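Local coordinates for protein putative efflux transporter (Bacteroides eggerthii, PDB 4L8J) that probably serves as the periplasmic membrane-fusion (adaptor) subunit of an HlyD-family efflux system, helping to couple an inner-membrane transporter to an outer-membrane channel, at residues Y119-S122 against T123-R127; R142-E145 against N146-V150; N111-K114 against A115-A118; I219-D223 against A224-R228. One frame throughout, in Å; residues are numbered along the deposited sequence.

In the fold
Each contact is local, joining adjoining stretches of chain; none nests within or crosses another. The earliest, contact 3 (111-118), and contact 1 (119-127) follow one another on helix 102-127, their centres about 13 Å apart. Both are successive turns of this helix, which packs against helix 68-95 in the alpha-helical hairpin. Contact 2 (142-150) closes the turn between strands 137-142 and 149-150, in the barrel-sandwich part of the molecule, with its centre about 23 Å from that of contact 1. Contact 4 (219-228) comes last, closing a turn just after strand 215-221 of the six-stranded barrel, about 35 Å from contact 2 between centres. Together they lie in three successive parts of an elongated chain.

Contact 1 of 4, residues Y119-S122 against T123-R127; sequences YELS and TNNMR
Two first torsions bring Thr123 and Tyr119 together: OG1 of Thr123 is set beside its own backbone N (chi1 -69°), facing back along the helix, and CG of Tyr119 lies opposite the backbone N and beside the carbonyl carbon (chi1 -173°), which brings the ring round to the same place. The hydroxyl stands over one face of the Tyr119 ring, displaced toward the rim, with Thr123 OG1 3.7 Å from Tyr119 CE1. It donates to the carbonyl four residues back; Thr123 OG1 lies 2.8 Å from Tyr119 O, above the carbonyl plane instead of along a lone pair. The helical bond from Thr123 N to Tyr119 O, 2.9 Å, ends on the same oxygen. A further approach by the hydroxyl of Ser122 is doubtful, since that side chain has two conformers.

The helix repeats its i to i+4 pattern through Asn124 N to Glu120 O and through the N of selenomethionine Met126 to Ser122 O. Asn125 N reaches Leu121 O at 3.0 Å, and the Asn125 amide slants past the leucine. On the side facing helix 68-95, its partner in the hairpin, the Tyr119 ring meets those of Tyr74 and Tyr81, and its OH is hydrogen-bonded to that of Tyr74.

Near the end of helix 102-127, Thr123 thus grips one carbonyl twice, by backbone and by side chain. Its OG1 also has a weak hydrogen bond to a glycerol, probably from the crystallisation liquor. With its proton spent inside the helix, the hydroxyl can lie against an aromatic face.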
loop_
_atom_site.group_PDB
_atom_site.type_symbol
_atom_site.label_atom_id
_atom_site.label_comp_id
_atom_site.label_asym_id
_atom_site.label_seq_id
_atom_site.Cartn_x
_atom_site.Cartn_y
_atom_site.Cartn_z
ATOM N N TYR A 119 69.676 44.413 -1.167
ATOM C CA TYR A 119 69.321 44.079 0.224
ATOM C C TYR A 119 68.045 43.187 0.281
ATOM O O TYR A 119 67.971 42.294 1.126
ATOM C CB TYR A 119 69.153 45.359 1.053
ATOM C CG TYR A 119 68.952 45.175 2.548
ATOM C CD1 TYR A 119 69.564 44.128 3.236
ATOM C CD2 TYR A 119 68.219 46.097 3.287
ATOM C CE1 TYR A 119 69.397 43.972 4.615
ATOM C CE2 TYR A 119 68.079 45.974 4.666
ATOM C CZ TYR A 119 68.657 44.904 5.327
ATOM O OH TYR A 119 68.496 44.805 6.687
ATOM N N GLU A 120 67.075 43.396 -0.618
ATOM C CA GLU A 120 65.863 42.570 -0.658
ATOM C C GLU A 120 66.210 41.122 -1.019
ATOM O O GLU A 120 65.678 40.197 -0.413
ATOM C CB GLU A 120 64.843 43.134 -1.648
ATOM C CG GLU A 120 64.165 44.402 -1.156
ATOM C CD GLU A 120 63.284 45.131 -2.154
ATOM O OE1 GLU A 120 63.483 44.966 -3.381
ATOM O OE2 GLU A 120 62.409 45.899 -1.696
ATOM N N LEU A 121 67.109 40.938 -1.997
ATOM C CA LEU A 121 67.577 39.630 -2.453
ATOM C C LEU A 121 68.338 38.917 -1.322
ATOM O O LEU A 121 68.063 37.741 -1.087
ATOM C CB LEU A 121 68.471 39.791 -3.712
ATOM C CG LEU A 121 69.178 38.526 -4.231
ATOM C CD1 LEU A 121 68.181 37.515 -4.796
ATOM C CD2 LEU A 121 70.208 38.887 -5.282
ATOM N N SER A 122 69.268 39.631 -0.614
ATOM C CA SER A 122 70.024 39.019 0.478
ATOM C C SER A 122 69.102 38.702 1.681
ATOM O O SER A 122 69.363 37.728 2.387
ATOM C CB SER A 122 71.224 39.879 0.885
ATOM O OG SER A 122 70.910 41.013 1.676
ATOM N N THR A 123 68.023 39.493 1.896
ATOM C CA THR A 123 67.025 39.268 2.965
ATOM C C THR A 123 66.284 37.949 2.678
ATOM O O THR A 123 66.083 37.152 3.592
ATOM C CB THR A 123 66.052 40.475 3.075
ATOM O OG1 THR A 123 66.769 41.597 3.577
ATOM C CG2 THR A 123 64.865 40.212 3.986
ATOM N N ASN A 124 65.925 37.709 1.407
ATOM C CA ASN A 124 65.247 36.490 0.984
ATOM C C ASN A 124 66.166 35.278 1.094
ATOM O O ASN A 124 65.729 34.229 1.572
ATOM C CB ASN A 124 64.735 36.619 -0.446
ATOM C CG ASN A 124 63.545 37.542 -0.612
ATOM O OD1 ASN A 124 62.784 37.819 0.330
ATOM N ND2 ASN A 124 63.334 37.997 -1.838
ATOM N N ASN A 125 67.434 35.420 0.653
ATOM C CA ASN A 125 68.436 34.352 0.697
ATOM C C ASN A 125 68.685 33.913 2.135
ATOM O O ASN A 125 68.821 32.720 2.388
ATOM C CB ASN A 125 69.731 34.811 0.023
ATOM C CG ASN A 125 69.652 34.895 -1.485
ATOM O OD1 ASN A 125 68.670 34.499 -2.117
ATOM N ND2 ASN A 125 70.692 35.418 -2.099
HETATM N N MSE A 126 68.690 34.873 3.079
HETATM C CA MSE A 126 68.871 34.645 4.517
HETATM C C MSE A 126 67.696 33.827 5.082
HETATM O O MSE A 126 67.907 32.866 5.811
HETATM C CB MSE A 126 68.996 36.002 5.229
HETATM C CG MSE A 126 69.529 35.905 6.634
HETATM SE SE MSE A 126 71.404 35.295 6.750
HETATM C CE MSE A 126 71.929 36.605 8.213
ATOM N N ARG A 127 66.460 34.195 4.716
ATOM C CA ARG A 127 65.251 33.473 5.117
ATOM C C ARG A 127 65.262 32.075 4.492
ATOM O O ARG A 127 64.899 31.096 5.154
ATOM C CB ARG A 127 64.016 34.277 4.656
ATOM C CG ARG A 127 62.660 33.598 4.863
ATOM C CD ARG A 127 61.647 34.157 3.888
ATOM N NE ARG A 127 61.854 33.652 2.523
ATOM C CZ ARG A 127 61.713 34.388 1.421
ATOM N NH1 ARG A 127 61.389 35.671 1.509
ATOM N NH2 ARG A 127 61.908 33.846 0.224
#

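Contact 2 of 4, residues R142-E145 against N146-V150; sequences RLVE and NYQRV. With GOL (glycerol), chain F.
Gln148 lies at roughly a right angle to the side chains of both Val144 and Glu145, its chain extended beyond CG toward the Glu145 backbone. Its amide plane is inclined 38° to the Glu145 carboxylate, but it is the glutamate backbone that it engages: Glu145 N donates to Gln148 OE1 at 2.9 Å, coming from well above the carbonyl plane. The other amide branch rests on the valine, with Gln148 NE2 3.5 Å from Val144 CG1. That same methyl also meets Val150 crosswise, CG1 of Val144 to CG1 of Val150 at 3.8 Å. The type II turn from Glu145 to Gln148 is closed by a weak bond, Gln148 N to Glu145 O at 3.4 Å. With the amide gone, as in an alanine at Gln148, Glu145 N would probably lose its acceptor and Val144 CG1 the group that lies against it. A glycerol, probably from the crystallisation liquor, bridges Asn146 N and the guanidinium edge of Arg142, whose NH2 lies 3.0 Å from glycerol O2. Beneath the turn, Val144 and Val150 both pack on Ile45 of strand 43-47 and Ile156 of strand 155-161, so the turn joins the two four-stranded sheets of the barrel-sandwich domain.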
loop_
_atom_site.group_PDB
_atom_site.type_symbol
_atom_site.label_atom_id
_atom_site.label_comp_id
_atom_site.label_asym_id
_atom_site.label_seq_id
_atom_site.Cartn_x
_atom_site.Cartn_y
_atom_site.Cartn_z
ATOM N N ARG A 142 63.523 10.959 2.295
ATOM C CA ARG A 142 64.651 11.825 2.579
ATOM C C ARG A 142 65.656 11.607 1.442
ATOM O O ARG A 142 66.213 10.507 1.321
ATOM C CB ARG A 142 65.237 11.477 3.944
ATOM C CG ARG A 142 66.003 12.604 4.568
ATOM C CD ARG A 142 66.054 12.377 6.047
ATOM N NE ARG A 142 67.345 11.841 6.433
ATOM C CZ ARG A 142 67.945 12.105 7.586
ATOM N NH1 ARG A 142 67.345 12.863 8.497
ATOM N NH2 ARG A 142 69.135 11.599 7.846
ATOM N N LEU A 143 65.843 12.631 0.582
ATOM C CA LEU A 143 66.656 12.539 -0.639
ATOM C C LEU A 143 68.121 12.928 -0.486
ATOM O O LEU A 143 68.922 12.656 -1.391
ATOM C CB LEU A 143 66.023 13.417 -1.731
ATOM C CG LEU A 143 64.575 13.091 -2.088
ATOM C CD1 LEU A 143 63.974 14.182 -2.934
ATOM C CD2 LEU A 143 64.459 11.733 -2.780
ATOM N N VAL A 144 68.479 13.571 0.627
ATOM C CA VAL A 144 69.842 14.038 0.865
ATOM C C VAL A 144 70.302 13.605 2.247
ATOM O O VAL A 144 69.510 13.082 3.020
ATOM C CB VAL A 144 69.938 15.593 0.695
ATOM C CG1 VAL A 144 69.884 16.000 -0.774
ATOM C CG2 VAL A 144 68.836 16.302 1.484
ATOM N N GLU A 145 71.572 13.859 2.557
ATOM C CA GLU A 145 72.216 13.574 3.837
ATOM C C GLU A 145 72.676 14.864 4.477
ATOM O O GLU A 145 72.887 15.847 3.766
ATOM C CB GLU A 145 73.432 12.640 3.635
ATOM C CG GLU A 145 73.075 11.209 3.284
ATOM C CD GLU A 145 73.171 10.248 4.451
ATOM O OE1 GLU A 145 74.271 10.132 5.041
ATOM O OE2 GLU A 145 72.146 9.598 4.765
ATOM N N ASN A 146 72.900 14.860 5.804
ATOM C CA ASN A 146 73.410 16.052 6.472
ATOM C C ASN A 146 74.872 16.273 6.063
ATOM O O ASN A 146 75.554 15.317 5.707
ATOM C CB ASN A 146 73.247 15.967 7.988
ATOM C CG ASN A 146 73.380 17.304 8.688
ATOM O OD1 ASN A 146 73.462 18.348 8.048
ATOM N ND2 ASN A 146 73.383 17.314 10.022
ATOM N N TYR A 147 75.309 17.546 6.021
ATOM C CA TYR A 147 76.641 18.034 5.609
ATOM C C TYR A 147 76.887 17.799 4.090
ATOM O O TYR A 147 78.004 17.995 3.615
ATOM C CB TYR A 147 77.800 17.517 6.505
ATOM C CG TYR A 147 77.712 18.038 7.928
ATOM C CD1 TYR A 147 78.088 19.342 8.239
ATOM C CD2 TYR A 147 77.173 17.256 8.947
ATOM C CE1 TYR A 147 77.983 19.839 9.543
ATOM C CE2 TYR A 147 77.050 17.744 10.251
ATOM C CZ TYR A 147 77.467 19.033 10.548
ATOM O OH TYR A 147 77.366 19.511 11.837
ATOM N N GLN A 148 75.823 17.476 3.326
ATOM C CA GLN A 148 75.861 17.336 1.862
ATOM C C GLN A 148 75.591 18.719 1.216
ATOM O O GLN A 148 74.739 19.480 1.693
ATOM C CB GLN A 148 74.830 16.288 1.392
ATOM C CG GLN A 148 74.526 16.212 -0.116
ATOM C CD GLN A 148 73.630 15.043 -0.490
ATOM O OE1 GLN A 148 73.402 14.108 0.292
ATOM N NE2 GLN A 148 73.117 15.045 -1.713
ATOM N N ARG A 149 76.324 19.027 0.132
ATOM C CA ARG A 149 76.203 20.281 -0.617
ATOM C C ARG A 149 75.130 20.113 -1.691
ATOM O O ARG A 149 75.089 19.080 -2.371
ATOM C CB ARG A 149 77.569 20.696 -1.209
ATOM C CG ARG A 149 78.591 21.052 -0.128
ATOM C CD ARG A 149 79.943 21.479 -0.681
ATOM N NE ARG A 149 80.794 22.078 0.352
ATOM C CZ ARG A 149 81.669 21.401 1.097
ATOM N NH1 ARG A 149 81.818 20.091 0.936
ATOM N NH2 ARG A 149 82.400 22.032 2.010
ATOM N N VAL A 150 74.203 21.089 -1.774
ATOM C CA VAL A 150 73.062 21.074 -2.699
ATOM C C VAL A 150 72.923 22.412 -3.435
ATOM O O VAL A 150 73.416 23.441 -2.962
ATOM C CB VAL A 150 71.708 20.712 -1.995
ATOM C CG1 VAL A 150 71.719 19.291 -1.442
ATOM C CG2 VAL A 150 71.333 21.729 -0.910
HETATM C C1 GOL F . 72.110 11.758 8.606
HETATM O O1 GOL F . 72.197 12.208 7.261
HETATM C C2 GOL F . 71.817 12.924 9.522
HETATM O O2 GOL F . 70.588 12.715 10.240
HETATM C C3 GOL F . 72.950 13.101 10.502
HETATM O O3 GOL F . 74.181 13.342 9.832
#

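Contact 3 of 4, residues N111-K114 against A115-A118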
loop_
_atom_site.group_PDB
_atom_site.type_symbol
_atom_site.label_atom_id
_atom_site.label_comp_id
_atom_site.label_asym_id
_atom_site.label_seq_id
_atom_site.Cartn_x
_atom_site.Cartn_y
_atom_site.Cartn_z
ATOM N N ASN A 111 70.923 54.912 -7.231
ATOM C CA ASN A 111 71.814 54.166 -6.331
ATOM C C ASN A 111 71.053 53.528 -5.165
ATOM O O ASN A 111 71.373 52.410 -4.751
ATOM C CB ASN A 111 72.906 55.080 -5.780
ATOM C CG ASN A 111 74.033 55.397 -6.744
ATOM O OD1 ASN A 111 74.147 54.814 -7.830
ATOM N ND2 ASN A 111 74.927 56.312 -6.342
ATOM N N TYR A 112 70.047 54.236 -4.642
ATOM C CA TYR A 112 69.211 53.753 -3.547
ATOM C C TYR A 112 68.402 52.533 -3.994
ATOM O O TYR A 112 68.361 51.547 -3.265
ATOM C CB TYR A 112 68.291 54.879 -3.048
ATOM C CG TYR A 112 67.204 54.406 -2.112
ATOM C CD1 TYR A 112 67.484 54.110 -0.779
ATOM C CD2 TYR A 112 65.910 54.183 -2.575
ATOM C CE1 TYR A 112 66.496 53.622 0.076
ATOM C CE2 TYR A 112 64.918 53.688 -1.732
ATOM C CZ TYR A 112 65.209 53.436 -0.401
ATOM O OH TYR A 112 64.227 52.955 0.431
ATOM N N GLN A 113 67.752 52.588 -5.179
ATOM C CA GLN A 113 66.971 51.452 -5.671
ATOM C C GLN A 113 67.877 50.231 -5.907
ATOM O O GLN A 113 67.483 49.123 -5.573
ATOM C CB GLN A 113 66.179 51.810 -6.942
ATOM C CG GLN A 113 65.204 53.007 -6.744
ATOM C CD GLN A 113 63.913 52.767 -5.958
ATOM O OE1 GLN A 113 63.710 51.746 -5.277
ATOM N NE2 GLN A 113 63.000 53.730 -6.037
ATOM N N LYS A 114 69.099 50.444 -6.439
ATOM C CA LYS A 114 70.094 49.388 -6.654
ATOM C C LYS A 114 70.432 48.734 -5.317
ATOM O O LYS A 114 70.338 47.520 -5.208
ATOM C CB LYS A 114 71.362 49.963 -7.334
ATOM C CG LYS A 114 71.155 50.224 -8.829
ATOM C CD LYS A 114 72.079 51.324 -9.384
ATOM C CE LYS A 114 71.780 51.697 -10.826
ATOM N NZ LYS A 114 70.414 52.275 -11.011
ATOM N N ALA A 115 70.762 49.547 -4.288
ATOM C CA ALA A 115 71.079 49.090 -2.934
ATOM C C ALA A 115 69.879 48.370 -2.293
ATOM O O ALA A 115 70.061 47.330 -1.675
ATOM C CB ALA A 115 71.509 50.262 -2.075
ATOM N N LYS A 116 68.658 48.913 -2.477
ATOM C CA LYS A 116 67.408 48.342 -1.978
ATOM C C LYS A 116 67.173 46.952 -2.580
ATOM O O LYS A 116 66.900 46.014 -1.835
ATOM C CB LYS A 116 66.214 49.278 -2.284
ATOM C CG LYS A 116 64.909 48.812 -1.661
ATOM C CD LYS A 116 63.796 49.838 -1.786
ATOM C CE LYS A 116 62.635 49.492 -0.890
ATOM N NZ LYS A 116 63.016 49.490 0.551
ATOM N N SER A 117 67.275 46.825 -3.919
ATOM C CA SER A 117 67.087 45.553 -4.626
ATOM C C SER A 117 68.108 44.484 -4.164
ATOM O O SER A 117 67.711 43.343 -3.926
ATOM C CB SER A 117 67.174 45.763 -6.131
ATOM O OG SER A 117 66.029 46.467 -6.583
ATOM N N ALA A 118 69.380 44.874 -3.961
ATOM C CA ALA A 118 70.447 43.987 -3.478
ATOM C C ALA A 118 70.141 43.497 -2.056
ATOM O O ALA A 118 70.278 42.299 -1.786
ATOM C CB ALA A 118 71.795 44.696 -3.518
#
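Ala115 donates its N to Asn111 O at 3.0 Å, while its methyl faces Ala84 of helix 68-95. Lys116 follows, with its N 2.8 Å from Tyr112 O, and its side chain runs alongside that of Tyr112, the two pointing the same way. Nearly trans first torsions, -174° in the lysine and 168° in the tyrosine, carry both off the helix together. Lys116 CD approaches the ring obliquely, 4.0 Å from Tyr112 CE2. The same carbon, Lys116 CD, lies 4.0 Å from Gln113 OE1, the glutamine also running alongside. The tyrosine hydroxyl has its polar partner on helix 68-95, where it is hydrogen-bonded to Tyr81 OH, and the rings of the two tyrosines also meet. An alanine at Tyr112 is likely to deprive the Lys116 methylenes of their aromatic flank and the Tyr81 hydroxyl of its mate. Next, Ser117 directs both N and OG at one carbonyl: Ser117 N is 2.8 Å from Gln113 O, and the hydroxyl adds a weak bond there. Ala118 completes the set, with its N 3.1 Å from Lys114 O.

Chemically, Lys116 is divided: its methylenes pack beside the tyrosine, while the ammonium makes a weak bond to a glycerol, probably from the crystallisation liquor. A charged side chain is thereby combined with apolar packing against Tyr112 and Tyr81 where the two hairpin helices meet.

Contact 4 of 4, residues I219-D223 against A224-R228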
loop_
_atom_site.group_PDB
_atom_site.type_symbol
_atom_site.label_atom_id
_atom_site.label_comp_id
_atom_site.label_asym_id
_atom_site.label_seq_id
_atom_site.Cartn_x
_atom_site.Cartn_y
_atom_site.Cartn_z
ATOM N N ILE A 219 34.635 11.580 -1.352
ATOM C CA ILE A 219 34.252 11.916 0.000
ATOM C C ILE A 219 35.544 12.170 0.798
ATOM O O ILE A 219 36.613 11.727 0.379
ATOM C CB ILE A 219 33.334 10.856 0.667
ATOM C CG1 ILE A 219 34.025 9.460 0.746
ATOM C CG2 ILE A 219 31.957 10.784 -0.020
ATOM C CD1 ILE A 219 33.264 8.420 1.645
ATOM N N ILE A 220 35.441 12.897 1.926
ATOM C CA ILE A 220 36.578 13.190 2.805
ATOM C C ILE A 220 36.215 12.787 4.233
ATOM O O ILE A 220 35.101 13.058 4.696
ATOM C CB ILE A 220 37.036 14.668 2.712
ATOM C CG1 ILE A 220 37.474 15.013 1.289
ATOM C CG2 ILE A 220 38.189 14.975 3.710
ATOM C CD1 ILE A 220 37.467 16.492 1.016
ATOM N N ILE A 221 37.144 12.115 4.918
ATOM C CA ILE A 221 36.940 11.726 6.318
ATOM C C ILE A 221 36.827 13.007 7.154
ATOM O O ILE A 221 37.653 13.932 7.021
ATOM C CB ILE A 221 38.063 10.779 6.820
ATOM C CG1 ILE A 221 38.104 9.458 5.987
ATOM C CG2 ILE A 221 37.919 10.503 8.329
ATOM C CD1 ILE A 221 36.952 8.472 6.230
ATOM N N ASP A 222 35.745 13.079 7.937
ATOM C CA ASP A 222 35.397 14.213 8.772
ATOM C C ASP A 222 34.908 13.669 10.095
ATOM O O ASP A 222 33.698 13.564 10.340
ATOM C CB ASP A 222 34.336 15.063 8.062
ATOM C CG ASP A 222 34.112 16.422 8.684
ATOM O OD1 ASP A 222 34.767 16.722 9.709
ATOM O OD2 ASP A 222 33.297 17.197 8.134
ATOM N N ASP A 223 35.861 13.221 10.907
ATOM C CA ASP A 223 35.580 12.564 12.170
ATOM C C ASP A 223 36.741 12.783 13.131
ATOM O O ASP A 223 37.884 12.476 12.787
ATOM C CB ASP A 223 35.339 11.051 11.930
ATOM C CG ASP A 223 34.633 10.339 13.058
ATOM O OD1 ASP A 223 35.046 10.521 14.226
ATOM O OD2 ASP A 223 33.714 9.544 12.773
ATOM N N ALA A 224 36.440 13.299 14.336
ATOM C CA ALA A 224 37.439 13.574 15.379
ATOM C C ALA A 224 38.214 12.299 15.782
ATOM O O ALA A 224 39.420 12.384 16.036
ATOM C CB ALA A 224 36.760 14.178 16.604
ATOM N N ALA A 225 37.527 11.119 15.788
ATOM C CA ALA A 225 38.131 9.828 16.147
ATOM C C ALA A 225 39.155 9.340 15.109
ATOM O O ALA A 225 39.932 8.428 15.419
ATOM C CB ALA A 225 37.055 8.775 16.341
ATOM N N PHE A 226 39.178 9.943 13.897
ATOM C CA PHE A 226 40.124 9.531 12.864
ATOM C C PHE A 226 41.505 10.098 13.144
ATOM O O PHE A 226 41.869 11.171 12.651
ATOM C CB PHE A 226 39.653 9.900 11.440
ATOM C CG PHE A 226 40.489 9.220 10.377
ATOM C CD1 PHE A 226 40.469 7.837 10.231
ATOM C CD2 PHE A 226 41.303 9.961 9.532
ATOM C CE1 PHE A 226 41.251 7.207 9.263
ATOM C CE2 PHE A 226 42.076 9.333 8.554
ATOM C CZ PHE A 226 42.053 7.956 8.433
ATOM N N ASP A 227 42.255 9.361 13.975
ATOM C CA ASP A 227 43.629 9.654 14.387
ATOM C C ASP A 227 44.547 8.850 13.473
ATOM O O ASP A 227 44.531 7.615 13.517
ATOM C CB ASP A 227 43.793 9.266 15.868
ATOM C CG ASP A 227 45.021 9.794 16.586
ATOM O OD1 ASP A 227 46.018 10.133 15.900
ATOM O OD2 ASP A 227 45.004 9.827 17.837
ATOM N N ARG A 228 45.296 9.540 12.602
ATOM C CA ARG A 228 46.161 8.889 11.610
ATOM C C ARG A 228 47.420 8.248 12.234
ATOM O O ARG A 228 48.082 7.444 11.570
ATOM C CB ARG A 228 46.534 9.861 10.488
ATOM C CG ARG A 228 45.319 10.262 9.655
ATOM C CD ARG A 228 45.665 11.186 8.508
ATOM N NE ARG A 228 46.233 10.448 7.382
ATOM C CZ ARG A 228 46.141 10.834 6.116
ATOM N NH1 ARG A 228 45.474 11.937 5.798
ATOM N NH2 ARG A 228 46.682 10.099 5.151
HETATM O O HOH W 1 40.672 13.974 12.608
#
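The Phe226 ring and the Asp223 carboxylate are the flat groups here. Ile221 approaches the ring obliquely and near its root, the two side chains crossing at about a right angle, with Ile221 CG2 3.5 Å from Phe226 CG and 3.6 Å from Phe226 CD2. Phe198 of the neighbouring strand 198-205 adds an edge-to-face partner to the same ring. The Phe226 chi1 of -168° turns the ring toward the isoleucine.

The carboxylate is met on the anti side of OD1, slightly out of its plane, where Ala225 N lies 3.0 Å from Asp223 OD1. This is an Asx turn, and over it runs a type I beta turn closed by Phe226 N to Asp223 O at 3.1 Å. OD2 of Asp223 accepts from Asn199 N, so the carboxylate also ties the turn to strand 198-205. A water lies 3.0 Å from Phe226 O and within hydrogen-bonding distance of Asp223 O. Phe226 then centres an inverse gamma turn.

One acidic residue thus supplies acceptors from both side chain and backbone, which probably helps to hold the chain's change of direction at the end of barrel strand 215-221, while Ile221 and Phe198 pack against the Phe226 ring.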